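Local structure of periplasmic oligopeptide-binding protein (Burkholderia pseudomallei, 3ZS6) at residues G32-E37 with G179-V184. The protein probably binds oligopeptides in the periplasm as the solute-binding component of an ABC transport system for peptide uptake. Sequence-based numbering, arbitrary orientation.
Sequences GLDLFE and GPYTLV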
ATOM      1  N   GLY A  32      -2.082  12.345   1.292  1.00 10.51           N
ATOM      2  CA  GLY A  32      -3.468  12.539   1.696  1.00 10.25           C
ATOM      3  C   GLY A  32      -3.705  12.611   3.200  1.00 14.45           C
ATOM      4  O   GLY A  32      -4.633  13.298   3.667  1.00 10.47           O
ATOM      5  N   LEU A  33      -2.878  11.905   3.971  1.00 12.50           N
ATOM      6  CA  LEU A  33      -3.059  11.875   5.424  1.00 10.36           C
ATOM      7  C   LEU A  33      -2.463  13.101   6.121  1.00  9.15           C
ATOM      8  O   LEU A  33      -2.751  13.363   7.286  1.00  9.59           O
ATOM      9  CB  LEU A  33      -2.521  10.575   6.025  1.00 10.77           C
ATOM     10  CG  LEU A  33      -3.333   9.314   5.700  1.00 13.47           C
ATOM     11  CD1 LEU A  33      -2.582   8.066   6.141  1.00 11.88           C
ATOM     12  CD2 LEU A  33      -4.738   9.346   6.337  1.00 12.28           C
ATOM     13  N   ASP A  34      -1.629  13.852   5.407  1.00  8.36           N
ATOM     14  CA  ASP A  34      -1.248  15.188   5.861  1.00  8.14           C
ATOM     15  C   ASP A  34      -2.424  16.163   5.640  1.00 13.34           C
ATOM     16  O   ASP A  34      -2.593  17.117   6.396  1.00 13.83           O
ATOM     17  CB  ASP A  34      -0.014  15.700   5.102  1.00 11.84           C
ATOM     18  CG  ASP A  34       1.298  15.109   5.611  1.00 13.62           C
ATOM     19  OD1 ASP A  34       1.317  14.382   6.636  1.00 11.12           O
ATOM     20  OD2 ASP A  34       2.331  15.401   4.978  1.00 15.86           O
ATOM     21  N   LEU A  35      -3.235  15.919   4.606  1.00 12.38           N
ATOM     22  CA  LEU A  35      -4.354  16.819   4.258  1.00  9.87           C
ATOM     23  C   LEU A  35      -5.697  16.472   4.922  1.00 15.74           C
ATOM     24  O   LEU A  35      -6.532  17.359   5.144  1.00 19.21           O
ATOM     25  CB  LEU A  35      -4.551  16.873   2.740  1.00 12.96           C
ATOM     26  CG  LEU A  35      -3.400  17.458   1.912  1.00 15.62           C
ATOM     27  CD1 LEU A  35      -3.622  17.189   0.428  1.00  9.97           C
ATOM     28  CD2 LEU A  35      -3.234  18.967   2.181  1.00 17.14           C
ATOM     29  N   PHE A  36      -5.898  15.190   5.228  1.00 10.38           N
ATOM     30  CA  PHE A  36      -7.154  14.704   5.803  1.00 15.08           C
ATOM     31  C   PHE A  36      -6.890  13.878   7.056  1.00 16.66           C
ATOM     32  O   PHE A  36      -5.855  13.225   7.175  1.00 15.45           O
ATOM     33  CB  PHE A  36      -7.922  13.822   4.812  1.00 12.95           C
ATOM     34  CG  PHE A  36      -8.377  14.534   3.566  1.00 12.39           C
ATOM     35  CD1 PHE A  36      -7.533  14.653   2.468  1.00 11.20           C
ATOM     36  CD2 PHE A  36      -9.661  15.061   3.484  1.00 15.31           C
ATOM     37  CE1 PHE A  36      -7.955  15.291   1.304  1.00  8.77           C
ATOM     38  CE2 PHE A  36     -10.094  15.707   2.330  1.00 14.76           C
ATOM     39  CZ  PHE A  36      -9.242  15.823   1.237  1.00 13.27           C
ATOM     40  N   GLU A  37      -7.842  13.896   7.980  1.00 13.29           N
ATOM     41  CA  GLU A  37      -7.730  13.126   9.212  1.00 10.12           C
ATOM     42  C   GLU A  37      -8.945  12.243   9.391  1.00 10.93           C
ATOM     43  O   GLU A  37     -10.076  12.724   9.352  1.00 12.91           O
ATOM     44  CB  GLU A  37      -7.625  14.066  10.416  1.00 15.58           C
ATOM     45  CG  GLU A  37      -7.499  13.337  11.758  1.00 13.46           C
ATOM     46  CD  GLU A  37      -7.469  14.299  12.927  1.00 17.20           C
ATOM     47  OE1 GLU A  37      -8.424  15.098  13.067  1.00 18.34           O
ATOM     48  OE2 GLU A  37      -6.482  14.269  13.691  1.00 18.49           O
ATOM     49  N   GLY A 179      -7.323  17.822   7.685  1.00 10.43           N
ATOM     50  CA  GLY A 179      -6.083  17.407   8.326  1.00 11.56           C
ATOM     51  C   GLY A 179      -5.272  18.568   8.874  1.00  9.81           C
ATOM     52  O   GLY A 179      -5.739  19.705   8.875  1.00 16.11           O
ATOM     53  N   PRO A 180      -4.035  18.292   9.323  1.00 12.63           N
ATOM     54  CA  PRO A 180      -3.183  19.330   9.919  1.00 16.77           C
ATOM     55  C   PRO A 180      -2.643  20.329   8.889  1.00 19.02           C
ATOM     56  O   PRO A 180      -2.155  21.388   9.288  1.00 17.04           O
ATOM     57  CB  PRO A 180      -2.037  18.528  10.544  1.00 15.08           C
ATOM     58  CG  PRO A 180      -2.004  17.237   9.756  1.00 11.58           C
ATOM     59  CD  PRO A 180      -3.423  16.953   9.387  1.00 12.32           C
ATOM     60  N   TYR A 181      -2.735  19.996   7.600  1.00 15.27           N
ATOM     61  CA  TYR A 181      -2.236  20.858   6.525  1.00 14.67           C
ATOM     62  C   TYR A 181      -3.301  21.144   5.467  1.00 17.18           C
ATOM     63  O   TYR A 181      -4.216  20.350   5.264  1.00 13.61           O
ATOM     64  CB  TYR A 181      -0.978  20.244   5.869  1.00 14.70           C
ATOM     65  CG  TYR A 181       0.142  20.079   6.863  1.00 13.45           C
ATOM     66  CD1 TYR A 181       1.044  21.115   7.101  1.00 12.46           C
ATOM     67  CD2 TYR A 181       0.267  18.907   7.612  1.00 14.15           C
ATOM     68  CE1 TYR A 181       2.054  20.981   8.041  1.00 12.50           C
ATOM     69  CE2 TYR A 181       1.276  18.760   8.547  1.00 14.16           C
ATOM     70  CZ  TYR A 181       2.163  19.803   8.760  1.00 15.39           C
ATOM     71  OH  TYR A 181       3.162  19.661   9.692  1.00 15.00           O
ATOM     72  N   THR A 182      -3.186  22.297   4.815  1.00 15.73           N
ATOM     73  CA  THR A 182      -4.052  22.628   3.698  1.00 19.41           C
ATOM     74  C   THR A 182      -3.200  22.775   2.445  1.00 22.57           C
ATOM     75  O   THR A 182      -2.067  23.264   2.505  1.00 22.58           O
ATOM     76  CB  THR A 182      -4.822  23.951   3.918  1.00 22.53           C
ATOM     77  OG1 THR A 182      -3.898  25.043   3.962  1.00 20.87           O
ATOM     78  CG2 THR A 182      -5.620  23.908   5.215  1.00 26.07           C
ATOM     79  N   LEU A 183      -3.766  22.374   1.312  1.00 12.58           N
ATOM     80  CA  LEU A 183      -3.046  22.354   0.051  1.00 13.86           C
ATOM     81  C   LEU A 183      -2.869  23.758  -0.508  1.00 17.58           C
ATOM     82  O   LEU A 183      -3.849  24.475  -0.711  1.00 20.35           O
ATOM     83  CB  LEU A 183      -3.806  21.487  -0.956  1.00 17.29           C
ATOM     84  CG  LEU A 183      -3.141  21.250  -2.312  1.00 19.71           C
ATOM     85  CD1 LEU A 183      -1.872  20.435  -2.127  1.00 15.88           C
ATOM     86  CD2 LEU A 183      -4.112  20.546  -3.253  1.00 18.86           C
ATOM     87  N   VAL A 184      -1.624  24.143  -0.780  1.00 16.19           N
ATOM     88  CA  VAL A 184      -1.341  25.462  -1.353  1.00 18.78           C
ATOM     89  C   VAL A 184      -1.044  25.400  -2.852  1.00 23.65           C
ATOM     90  O   VAL A 184      -1.474  26.269  -3.618  1.00 20.94           O
ATOM     91  CB  VAL A 184      -0.147  26.148  -0.651  1.00 27.71           C
ATOM     92  CG1 VAL A 184       0.068  27.542  -1.219  1.00 32.34           C
ATOM     93  CG2 VAL A 184      -0.370  26.208   0.849  1.00 26.89           C
TER
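Tyr-181 meets Asp-34 mainly through the carbonyl oxygen at the C-terminal end of helix 26-35. Tyr-181 N donates to Asp-34 O over 3.1 Å, with the donor nearly on the extension of C=O (163°) and the N-H bent well off the line. The phenol ring presents its edge to the same oxygen: chi1 of -61° sets CG beside the backbone N that bonds Asp-34 O, which brings CD2 within 3.6 Å of Asp-34 O, close to the ring plane. Pro-180 supplies another apolar neighbour, its CD 3.1 Å from Asp-34 O.

One residue on, Leu-35 O accepts from Gly-179 N at 2.7 Å, but here the donor stands 49° out of the carbonyl plane rather than on a lone pair; Ser-177 OG is a further partner. Gly-179, having no side chain, lets the backbones press together, Phe-36 CA and Gly-179 CA being 3.8 Å apart. Although Leu-35 CB is directed away, its CD2 methyl swings back over the start of strand 181-187, 3.5 Å from Tyr-181 O and 4.1 Å from Leu-183 CB.

The polar ends reach other partners: Asp-34 OD2 bonds to Tyr-213 and Ser-499, Tyr-181 OH to Ile-208 O, and the Glu-37 carboxylate to Tyr-200 and Trp-201. The contact thus ties the helix terminus to an outer strand of the four-stranded mixed sheet. Chemically, two carbonyls left over where the helix stops are satisfied by main-chain N-H groups of segment 179-184, in a largely buried setting bordered by Pro-180, the Tyr-181 edge and one leucine methyl.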